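V-type ATP synthase alpha chain (Nanoarchaeum equitans Kin4-M, PDB 5BN3) belongs to the alpha/beta family of rotary ATPase subunits and binds adenosine-5'-diphosphate in a P-loop type nucleotide-binding domain that is joined to beta-barrel and helical domains. Local coordinates at residues I213-S218 and E370-I375; D241-I246 and G312-V317; F488-A493 and K543-S548. One frame throughout, in Å; residues are numbered along the deposited sequence.

Contact 1: residues I213-S218 and E370-I375; sequences IAKGGS and EGSLTI. With MG (magnesium ion), chain L.
T374 meets the 213-218 loop with both branches of its side chain. With OG1 beside its own backbone N (chi1 -49°), the hydroxyl oxygen accepts the N-H of G216 at 2.7 Å, a nearly straight bond of 163°. The same OG1 binds magnesium at 2.4 Å, and S372 OG, two residues back on the same face of the strand, is a second ligand at 2.3 Å. The amide of G216 thus holds an oxygen that is itself bound to metal. The methyl branch, T374 CG2, reaches tip to tip to I213 CD1 at 3.7 Å and also lies against the carbonyl of G217. That carbonyl, G217 O, accepts I375 N at 3.1 Å in its own plane and is touched by the CA-H of T374. Within the loop, A214 O takes the N-H of G217 at 2.9 Å, closing a type II turn that has G216, with positive phi, at its third position. S218 then pairs with I375 in a parallel bridge, and S218 OG has a weak bond to G399 N. The arrangement is the entry into strand 218-222, the central-sheet strand that leads into the P-loop of a nucleotide-binding domain.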
loop_
_atom_site.group_PDB
_atom_site.type_symbol
_atom_site.label_atom_id
_atom_site.label_comp_id
_atom_site.label_asym_id
_atom_site.label_seq_id
_atom_site.Cartn_x
_atom_site.Cartn_y
_atom_site.Cartn_z
ATOM N N ILE A 213 -26.972 20.188 -13.820
ATOM C CA ILE A 213 -26.170 21.380 -13.586
ATOM C C ILE A 213 -26.798 22.550 -14.329
ATOM O O ILE A 213 -27.686 22.363 -15.164
ATOM C CB ILE A 213 -24.713 21.210 -14.065
ATOM C CG1 ILE A 213 -24.660 20.894 -15.561
ATOM C CG2 ILE A 213 -24.021 20.127 -13.284
ATOM C CD1 ILE A 213 -23.240 20.773 -16.103
ATOM N N ALA A 214 -26.330 23.756 -14.038
ATOM C CA ALA A 214 -26.825 24.937 -14.736
ATOM C C ALA A 214 -25.994 25.192 -15.988
ATOM O O ALA A 214 -24.871 24.690 -16.103
ATOM C CB ALA A 214 -26.781 26.140 -13.824
ATOM N N LYS A 215 -26.545 25.967 -16.922
ATOM C CA LYS A 215 -25.777 26.417 -18.079
ATOM C C LYS A 215 -24.599 27.247 -17.597
ATOM O O LYS A 215 -24.775 28.213 -16.848
ATOM C CB LYS A 215 -26.635 27.267 -19.022
ATOM C CG LYS A 215 -27.474 26.479 -20.011
ATOM C CD LYS A 215 -27.832 27.345 -21.215
ATOM C CE LYS A 215 -28.727 26.607 -22.192
ATOM N NZ LYS A 215 -28.143 25.306 -22.612
ATOM N N GLY A 216 -23.400 26.873 -18.027
ATOM C CA GLY A 216 -22.197 27.540 -17.574
ATOM C C GLY A 216 -21.564 26.798 -16.414
ATOM O O GLY A 216 -20.524 27.206 -15.900
ATOM N N GLY A 217 -22.193 25.703 -15.999
ATOM C CA GLY A 217 -21.655 24.890 -14.923
ATOM C C GLY A 217 -20.624 23.890 -15.417
ATOM O O GLY A 217 -20.182 23.951 -16.564
ATOM N N SER A 218 -20.231 22.971 -14.543
ATOM C CA SER A 218 -19.285 21.928 -14.914
ATOM C C SER A 218 -19.587 20.641 -14.162
ATOM O O SER A 218 -20.154 20.674 -13.070
ATOM C CB SER A 218 -17.848 22.378 -14.644
ATOM O OG SER A 218 -17.682 22.780 -13.297
ATOM N N GLU A 370 -25.023 37.973 -23.169
ATOM C CA GLU A 370 -24.828 36.874 -22.230
ATOM C C GLU A 370 -24.388 35.621 -22.979
ATOM O O GLU A 370 -24.986 35.248 -23.992
ATOM C CB GLU A 370 -26.102 36.606 -21.444
ATOM N N GLY A 371 -23.334 34.980 -22.485
ATOM C CA GLY A 371 -22.857 33.737 -23.060
ATOM C C GLY A 371 -22.490 32.775 -21.948
ATOM O O GLY A 371 -22.250 33.199 -20.817
ATOM N N SER A 372 -22.447 31.483 -22.259
ATOM C CA SER A 372 -22.103 30.482 -21.256
ATOM C C SER A 372 -21.184 29.411 -21.830
ATOM O O SER A 372 -21.319 29.022 -22.991
ATOM C CB SER A 372 -23.366 29.828 -20.687
ATOM O OG SER A 372 -23.788 28.735 -21.486
ATOM N N LEU A 373 -20.242 28.945 -21.017
ATOM C CA LEU A 373 -19.423 27.796 -21.386
ATOM C C LEU A 373 -19.582 26.716 -20.328
ATOM O O LEU A 373 -19.189 26.894 -19.174
ATOM C CB LEU A 373 -17.950 28.189 -21.544
ATOM C CG LEU A 373 -16.964 27.049 -21.812
ATOM C CD1 LEU A 373 -17.434 26.207 -22.982
ATOM C CD2 LEU A 373 -15.572 27.591 -22.084
ATOM N N THR A 374 -20.179 25.602 -20.732
ATOM C CA THR A 374 -20.418 24.476 -19.839
ATOM C C THR A 374 -19.386 23.383 -20.134
ATOM O O THR A 374 -19.146 23.050 -21.294
ATOM C CB THR A 374 -21.853 23.944 -20.026
ATOM O OG1 THR A 374 -22.780 25.041 -19.976
ATOM C CG2 THR A 374 -22.199 22.943 -18.944
ATOM N N ILE A 375 -18.761 22.835 -19.094
ATOM C CA ILE A 375 -17.672 21.877 -19.293
ATOM C C ILE A 375 -17.936 20.529 -18.636
ATOM O O ILE A 375 -18.149 20.447 -17.426
ATOM C CB ILE A 375 -16.327 22.436 -18.781
ATOM C CG1 ILE A 375 -15.907 23.650 -19.615
ATOM C CG2 ILE A 375 -15.242 21.373 -18.842
ATOM C CD1 ILE A 375 -14.605 24.281 -19.160
HETATM MG MG MG L . -23.291 26.484 -21.767
#

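Contact 2: residues D241-I246 and G312-V317; sequences DSDIVI and GYSVVV
I244, V245 and I246 run parallel to V315, V316 and V317, with the two short strand axes 4.9 Å apart. The close packing lies here. Backbone bonds alternate across the pair, from I244 N to S314 O, V316 N to I244 O and I246 N to V316 O, the last the shortest at 2.9 Å. On one face I244 CG2 lies beside V315 CG1, and I246 CD1 slants across V315 CG1 at 3.9 Å, under F308 and I304 of helix 293-309. On the other face V245 CG2 and V316 CG1 lie side by side, 3.7 Å apart. The start of the pair is partly exposed and polar. There D243 OD2 takes the N-H of S314 on its anti side, at 2.9 Å and almost straight (175°), while S314 OG gives the same oxygen a weak bond. In return S314 OG accepts D243 N at 3.3 Å. The carboxylate also meets the edge of the Y313 ring, D243 OD2 lying 3.3 Å from Y313 CD1, and Y313 OH bonds to E141 O. S242 OG, anti to its backbone N, reaches forward to I244 O at 2.9 Å from above the carbonyl plane, so that this oxygen has two donors. The segments belong to the parallel core of the central sheet of a P-loop domain, where helix 293-309 makes a beta-alpha-beta crossover from strand 280-285 over strand 244-250 to strand 314-320.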
loop_
_atom_site.group_PDB
_atom_site.type_symbol
_atom_site.label_atom_id
_atom_site.label_comp_id
_atom_site.label_asym_id
_atom_site.label_seq_id
_atom_site.Cartn_x
_atom_site.Cartn_y
_atom_site.Cartn_z
ATOM N N ASP A 241 -29.199 20.940 -25.136
ATOM C CA ASP A 241 -29.768 22.228 -25.493
ATOM C C ASP A 241 -28.625 23.239 -25.496
ATOM O O ASP A 241 -28.257 23.784 -24.453
ATOM C CB ASP A 241 -30.845 22.610 -24.479
ATOM C CG ASP A 241 -31.710 23.764 -24.944
ATOM O OD1 ASP A 241 -31.626 24.141 -26.132
ATOM O OD2 ASP A 241 -32.485 24.288 -24.116
ATOM N N SER A 242 -28.049 23.469 -26.673
ATOM C CA SER A 242 -26.845 24.288 -26.796
ATOM C C SER A 242 -26.696 24.838 -28.210
ATOM O O SER A 242 -27.127 24.205 -29.176
ATOM C CB SER A 242 -25.612 23.454 -26.429
ATOM O OG SER A 242 -24.436 24.244 -26.411
ATOM N N ASP A 243 -26.085 26.014 -28.329
ATOM C CA ASP A 243 -25.819 26.606 -29.638
ATOM C C ASP A 243 -24.636 25.917 -30.308
ATOM O O ASP A 243 -24.665 25.621 -31.503
ATOM C CB ASP A 243 -25.525 28.103 -29.501
ATOM C CG ASP A 243 -26.709 28.888 -28.976
ATOM O OD1 ASP A 243 -27.840 28.656 -29.456
ATOM O OD2 ASP A 243 -26.509 29.734 -28.079
ATOM N N ILE A 244 -23.597 25.662 -29.518
ATOM C CA ILE A 244 -22.361 25.075 -30.024
ATOM C C ILE A 244 -21.928 23.900 -29.147
ATOM O O ILE A 244 -22.019 23.968 -27.920
ATOM C CB ILE A 244 -21.227 26.128 -30.070
ATOM C CG1 ILE A 244 -21.581 27.252 -31.046
ATOM C CG2 ILE A 244 -19.906 25.491 -30.475
ATOM C CD1 ILE A 244 -21.687 26.791 -32.484
ATOM N N VAL A 245 -21.476 22.821 -29.782
ATOM C CA VAL A 245 -20.931 21.671 -29.068
ATOM C C VAL A 245 -19.490 21.426 -29.503
ATOM O O VAL A 245 -19.202 21.322 -30.697
ATOM C CB VAL A 245 -21.760 20.398 -29.330
ATOM C CG1 VAL A 245 -21.090 19.183 -28.706
ATOM C CG2 VAL A 245 -23.161 20.558 -28.785
ATOM N N ILE A 246 -18.584 21.347 -28.536
ATOM C CA ILE A 246 -17.194 21.017 -28.825
ATOM C C ILE A 246 -16.820 19.703 -28.155
ATOM O O ILE A 246 -16.822 19.603 -26.926
ATOM C CB ILE A 246 -16.251 22.127 -28.347
ATOM C CG1 ILE A 246 -16.574 23.423 -29.090
ATOM C CG2 ILE A 246 -14.798 21.736 -28.573
ATOM C CD1 ILE A 246 -16.014 24.644 -28.436
ATOM N N GLY A 312 -21.986 35.609 -27.512
ATOM C CA GLY A 312 -23.270 35.624 -26.835
ATOM C C GLY A 312 -24.025 34.328 -27.047
ATOM O O GLY A 312 -25.258 34.307 -27.073
ATOM N N TYR A 313 -23.280 33.238 -27.197
ATOM C CA TYR A 313 -23.882 31.927 -27.400
ATOM C C TYR A 313 -23.651 31.013 -26.198
ATOM O O TYR A 313 -22.780 31.268 -25.363
ATOM C CB TYR A 313 -23.325 31.271 -28.668
ATOM C CG TYR A 313 -23.858 31.852 -29.961
ATOM C CD1 TYR A 313 -25.207 31.771 -30.275
ATOM C CD2 TYR A 313 -23.008 32.451 -30.879
ATOM C CE1 TYR A 313 -25.698 32.290 -31.460
ATOM C CE2 TYR A 313 -23.490 32.973 -32.068
ATOM C CZ TYR A 313 -24.836 32.888 -32.352
ATOM O OH TYR A 313 -25.327 33.400 -33.530
ATOM N N SER A 314 -24.444 29.949 -26.113
ATOM C CA SER A 314 -24.239 28.923 -25.098
ATOM C C SER A 314 -23.440 27.786 -25.722
ATOM O O SER A 314 -23.755 27.319 -26.821
ATOM C CB SER A 314 -25.574 28.410 -24.558
ATOM O OG SER A 314 -26.310 27.736 -25.560
ATOM N N VAL A 315 -22.391 27.360 -25.024
ATOM C CA VAL A 315 -21.464 26.364 -25.542
ATOM C C VAL A 315 -21.286 25.251 -24.514
ATOM O O VAL A 315 -21.315 25.501 -23.306
ATOM C CB VAL A 315 -20.082 26.999 -25.827
ATOM C CG1 VAL A 315 -19.150 26.002 -26.504
ATOM C CG2 VAL A 315 -20.232 28.235 -26.688
ATOM N N VAL A 316 -21.128 24.020 -24.994
ATOM C CA VAL A 316 -20.721 22.921 -24.127
ATOM C C VAL A 316 -19.443 22.276 -24.652
ATOM O O VAL A 316 -19.314 22.014 -25.848
ATOM C CB VAL A 316 -21.840 21.863 -23.938
ATOM C CG1 VAL A 316 -22.337 21.359 -25.274
ATOM C CG2 VAL A 316 -21.348 20.705 -23.080
ATOM N N VAL A 317 -18.488 22.055 -23.755
ATOM C CA VAL A 317 -17.278 21.320 -24.093
ATOM C C VAL A 317 -17.288 19.969 -23.393
ATOM O O VAL A 317 -17.430 19.901 -22.171
ATOM C CB VAL A 317 -16.007 22.087 -23.675
ATOM C CG1 VAL A 317 -14.795 21.183 -23.753
ATOM C CG2 VAL A 317 -15.802 23.295 -24.561
#

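Contact 3: residues F488-A493 and K543-S548; sequences FLQQDA and KLRYKS. With ADP (adenosine-5'-diphosphate), chain C.
R545 reaches Q490 because its CG sits between its own backbone N and carbonyl carbon (chi1 58°) and the chain then runs extended from CG to NE, while Q490 keeps its CG beside its backbone N. The contact backs the adenine pocket, whose wall in the helical C-terminal domain is the chain leaving helix 472-489. The guanidinium of R545 is sandwiched: Q490 CB stands 3.7 Å above one face and Y546 CE2 3.6 Å above the opposite one, both offset toward the rim. Q490 O also lies over a face and approaches R545 CD at 3.4 Å. The Q490 amide is turned 78° against the guanidinium, and although OE1 comes near NH2 the angle is too poor for a hydrogen bond. The polar ends of the arginine are satisfied from outside the two segments. NH1 forms a salt bridge with D498, whose OD2 also accepts D492 N, and NE bonds to E486 O; D498 thereby ties R545 to the 490-492 loop, which no direct hydrogen bond joins to 543-548. D492 meets Y546 at the ring edge, its carboxylate almost perpendicular to the ring, with OD2 3.8 Å from OH. The other oxygen, D492 OD1, accepts F494 N and lies 3.6 Å from ADP C2. R545 and Y546 thus lie behind residues that read the adenine through their backbone. ADP N6 donates to Q491 O at 3.0 Å, and A493 N donates to ADP N1 at 3.0 Å in a nearly straight line of 172°.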
loop_
_atom_site.group_PDB
_atom_site.type_symbol
_atom_site.label_atom_id
_atom_site.label_comp_id
_atom_site.label_asym_id
_atom_site.label_seq_id
_atom_site.Cartn_x
_atom_site.Cartn_y
_atom_site.Cartn_z
ATOM N N PHE A 488 -37.139 4.651 -15.936
ATOM C CA PHE A 488 -36.796 6.071 -15.911
ATOM C C PHE A 488 -35.291 6.336 -16.009
ATOM O O PHE A 488 -34.840 7.077 -16.885
ATOM C CB PHE A 488 -37.364 6.727 -14.651
ATOM C CG PHE A 488 -37.163 8.211 -14.598
ATOM C CD1 PHE A 488 -37.935 9.053 -15.382
ATOM C CD2 PHE A 488 -36.208 8.766 -13.760
ATOM C CE1 PHE A 488 -37.754 10.421 -15.337
ATOM C CE2 PHE A 488 -36.023 10.134 -13.711
ATOM C CZ PHE A 488 -36.797 10.963 -14.500
ATOM N N LEU A 489 -34.521 5.741 -15.104
ATOM C CA LEU A 489 -33.079 5.977 -15.051
ATOM C C LEU A 489 -32.363 5.399 -16.269
ATOM O O LEU A 489 -31.536 6.072 -16.889
ATOM C CB LEU A 489 -32.484 5.408 -13.760
ATOM C CG LEU A 489 -33.008 6.034 -12.468
ATOM C CD1 LEU A 489 -32.353 5.410 -11.247
ATOM C CD2 LEU A 489 -32.769 7.526 -12.487
ATOM N N GLN A 490 -32.685 4.157 -16.616
ATOM C CA GLN A 490 -32.102 3.526 -17.795
ATOM C C GLN A 490 -32.566 4.223 -19.067
ATOM O O GLN A 490 -33.732 4.609 -19.190
ATOM C CB GLN A 490 -32.454 2.035 -17.848
ATOM C CG GLN A 490 -31.671 1.174 -16.865
ATOM C CD GLN A 490 -32.030 -0.298 -16.957
ATOM O OE1 GLN A 490 -32.536 -0.763 -17.980
ATOM N NE2 GLN A 490 -31.773 -1.037 -15.885
ATOM N N GLN A 491 -31.642 4.384 -20.008
ATOM C CA GLN A 491 -31.940 5.049 -21.270
ATOM C C GLN A 491 -31.030 4.509 -22.370
ATOM O O GLN A 491 -29.807 4.660 -22.308
ATOM C CB GLN A 491 -31.784 6.567 -21.125
ATOM C CG GLN A 491 -32.254 7.363 -22.337
ATOM C CD GLN A 491 -32.411 8.843 -22.046
ATOM O OE1 GLN A 491 -32.447 9.264 -20.888
ATOM N NE2 GLN A 491 -32.507 9.643 -23.103
ATOM N N ASP A 492 -31.635 3.869 -23.368
ATOM C CA ASP A 492 -30.890 3.231 -24.450
ATOM C C ASP A 492 -30.419 4.271 -25.465
ATOM O O ASP A 492 -31.222 4.857 -26.191
ATOM C CB ASP A 492 -31.762 2.177 -25.140
ATOM C CG ASP A 492 -30.965 1.237 -26.026
ATOM O OD1 ASP A 492 -29.813 1.564 -26.386
ATOM O OD2 ASP A 492 -31.497 0.162 -26.373
ATOM N N ALA A 493 -29.108 4.490 -25.515
ATOM C CA ALA A 493 -28.524 5.483 -26.412
ATOM C C ALA A 493 -28.654 5.090 -27.877
ATOM O O ALA A 493 -28.516 5.933 -28.767
ATOM C CB ALA A 493 -27.070 5.695 -26.064
ATOM N N LYS A 543 -41.929 -0.219 -20.245
ATOM C CA LYS A 543 -41.743 -0.261 -21.696
ATOM C C LYS A 543 -42.020 1.076 -22.386
ATOM O O LYS A 543 -41.759 1.224 -23.581
ATOM C CB LYS A 543 -42.633 -1.348 -22.307
ATOM C CG LYS A 543 -42.291 -2.761 -21.866
ATOM C CD LYS A 543 -43.416 -3.731 -22.201
ATOM C CE LYS A 543 -43.759 -3.703 -23.682
ATOM N NZ LYS A 543 -44.893 -4.612 -24.007
ATOM N N LEU A 544 -42.542 2.043 -21.633
ATOM C CA LEU A 544 -42.939 3.344 -22.178
ATOM C C LEU A 544 -41.837 4.067 -22.950
ATOM O O LEU A 544 -42.070 4.562 -24.054
ATOM C CB LEU A 544 -43.452 4.257 -21.060
ATOM C CG LEU A 544 -44.905 4.112 -20.610
ATOM C CD1 LEU A 544 -45.170 4.957 -19.378
ATOM C CD2 LEU A 544 -45.828 4.535 -21.732
ATOM N N ARG A 545 -40.642 4.121 -22.368
ATOM C CA ARG A 545 -39.528 4.884 -22.935
ATOM C C ARG A 545 -39.117 4.426 -24.333
ATOM O O ARG A 545 -38.491 5.180 -25.079
ATOM C CB ARG A 545 -38.317 4.864 -21.989
ATOM C CG ARG A 545 -37.790 3.469 -21.645
ATOM C CD ARG A 545 -36.633 3.544 -20.650
ATOM N NE ARG A 545 -36.159 2.224 -20.234
ATOM C CZ ARG A 545 -35.105 1.605 -20.756
ATOM N NH1 ARG A 545 -34.401 2.186 -21.717
ATOM N NH2 ARG A 545 -34.751 0.408 -20.314
ATOM N N TYR A 546 -39.479 3.198 -24.688
ATOM C CA TYR A 546 -39.158 2.662 -26.006
ATOM C C TYR A 546 -40.172 3.055 -27.077
ATOM O O TYR A 546 -40.049 2.644 -28.232
ATOM C CB TYR A 546 -39.041 1.138 -25.943
ATOM C CG TYR A 546 -37.735 0.656 -25.364
ATOM C CD1 TYR A 546 -36.556 0.774 -26.083
ATOM C CD2 TYR A 546 -37.682 0.075 -24.106
ATOM C CE1 TYR A 546 -35.359 0.335 -25.564
ATOM C CE2 TYR A 546 -36.487 -0.369 -23.579
ATOM C CZ TYR A 546 -35.330 -0.235 -24.314
ATOM O OH TYR A 546 -34.136 -0.673 -23.798
ATOM N N LYS A 547 -41.170 3.848 -26.703
ATOM C CA LYS A 547 -42.241 4.174 -27.641
ATOM C C LYS A 547 -42.057 5.515 -28.350
ATOM O O LYS A 547 -41.349 6.394 -27.855
ATOM C CB LYS A 547 -43.611 4.045 -26.966
ATOM C CG LYS A 547 -43.962 2.587 -26.689
ATOM C CD LYS A 547 -45.323 2.394 -26.036
ATOM C CE LYS A 547 -45.641 0.904 -25.923
ATOM N NZ LYS A 547 -46.783 0.614 -25.018
ATOM N N SER A 548 -42.695 5.644 -29.513
ATOM C CA SER A 548 -42.473 6.760 -30.437
ATOM C C SER A 548 -42.527 8.135 -29.778
ATOM O O SER A 548 -41.507 8.818 -29.673
ATOM C CB SER A 548 -43.483 6.706 -31.588
ATOM O OG SER A 548 -44.776 7.104 -31.162
HETATM P PB ADP C . -16.082 3.877 -21.448
HETATM O O1B ADP C . -16.457 4.257 -20.040
HETATM O O2B ADP C . -15.931 5.037 -22.393
HETATM O O3B ADP C . -14.971 2.861 -21.519
HETATM P PA ADP C . -18.183 3.328 -23.338
HETATM O O1A ADP C . -18.786 4.701 -23.357
HETATM O O2A ADP C . -17.302 2.883 -24.477
HETATM O O3A ADP C . -17.408 3.095 -21.942
HETATM O "O5'" ADP C . -19.388 2.270 -23.190
HETATM C "C5'" ADP C . -19.099 0.893 -22.947
HETATM C "C4'" ADP C . -20.222 0.020 -23.495
HETATM O "O4'" ADP C . -21.456 0.319 -22.830
HETATM C "C3'" ADP C . -20.409 0.288 -24.977
HETATM O "O3'" ADP C . -20.341 -0.949 -25.694
HETATM C "C2'" ADP C . -21.787 0.903 -25.093
HETATM O "O2'" ADP C . -22.507 0.363 -26.200
HETATM C "C1'" ADP C . -22.486 0.573 -23.785
HETATM N N9 ADP C . -23.315 1.726 -23.358
HETATM C C8 ADP C . -22.910 2.756 -22.592
HETATM N N7 ADP C . -23.920 3.640 -22.393
HETATM C C5 ADP C . -25.004 3.172 -23.041
HETATM C C6 ADP C . -26.403 3.616 -23.237
HETATM N N6 ADP C . -26.860 4.769 -22.683
HETATM N N1 ADP C . -27.204 2.823 -23.985
HETATM C C2 ADP C . -26.762 1.676 -24.538
HETATM N N3 ADP C . -25.507 1.216 -24.401
HETATM C C4 ADP C . -24.599 1.908 -23.674
#

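In the fold
From the N terminus, the chain leaves the beta-barrel and barrel-sandwich parts and enters the nucleotide-binding domain, where 213-218 opens contact 1. Before its partner 370-375 arrives, 241-246 and 312-317 come together, so contact 2 closes a shorter loop wholly within the larger one. The two are neighbours in one sheet: strand 370-379 lies between 218-222 and 314-320, and T374 N and O probably bond to V315 O and V317 N. V315 also lines the magnesium site of S372 and T374, V315 O lying about 2.7 Å from the magnesium ion. Contact 3 follows in series, closing a separate, mostly helical excursion of the chain within the C-terminal region. Its centre is about 26 to 27 Å from the other two.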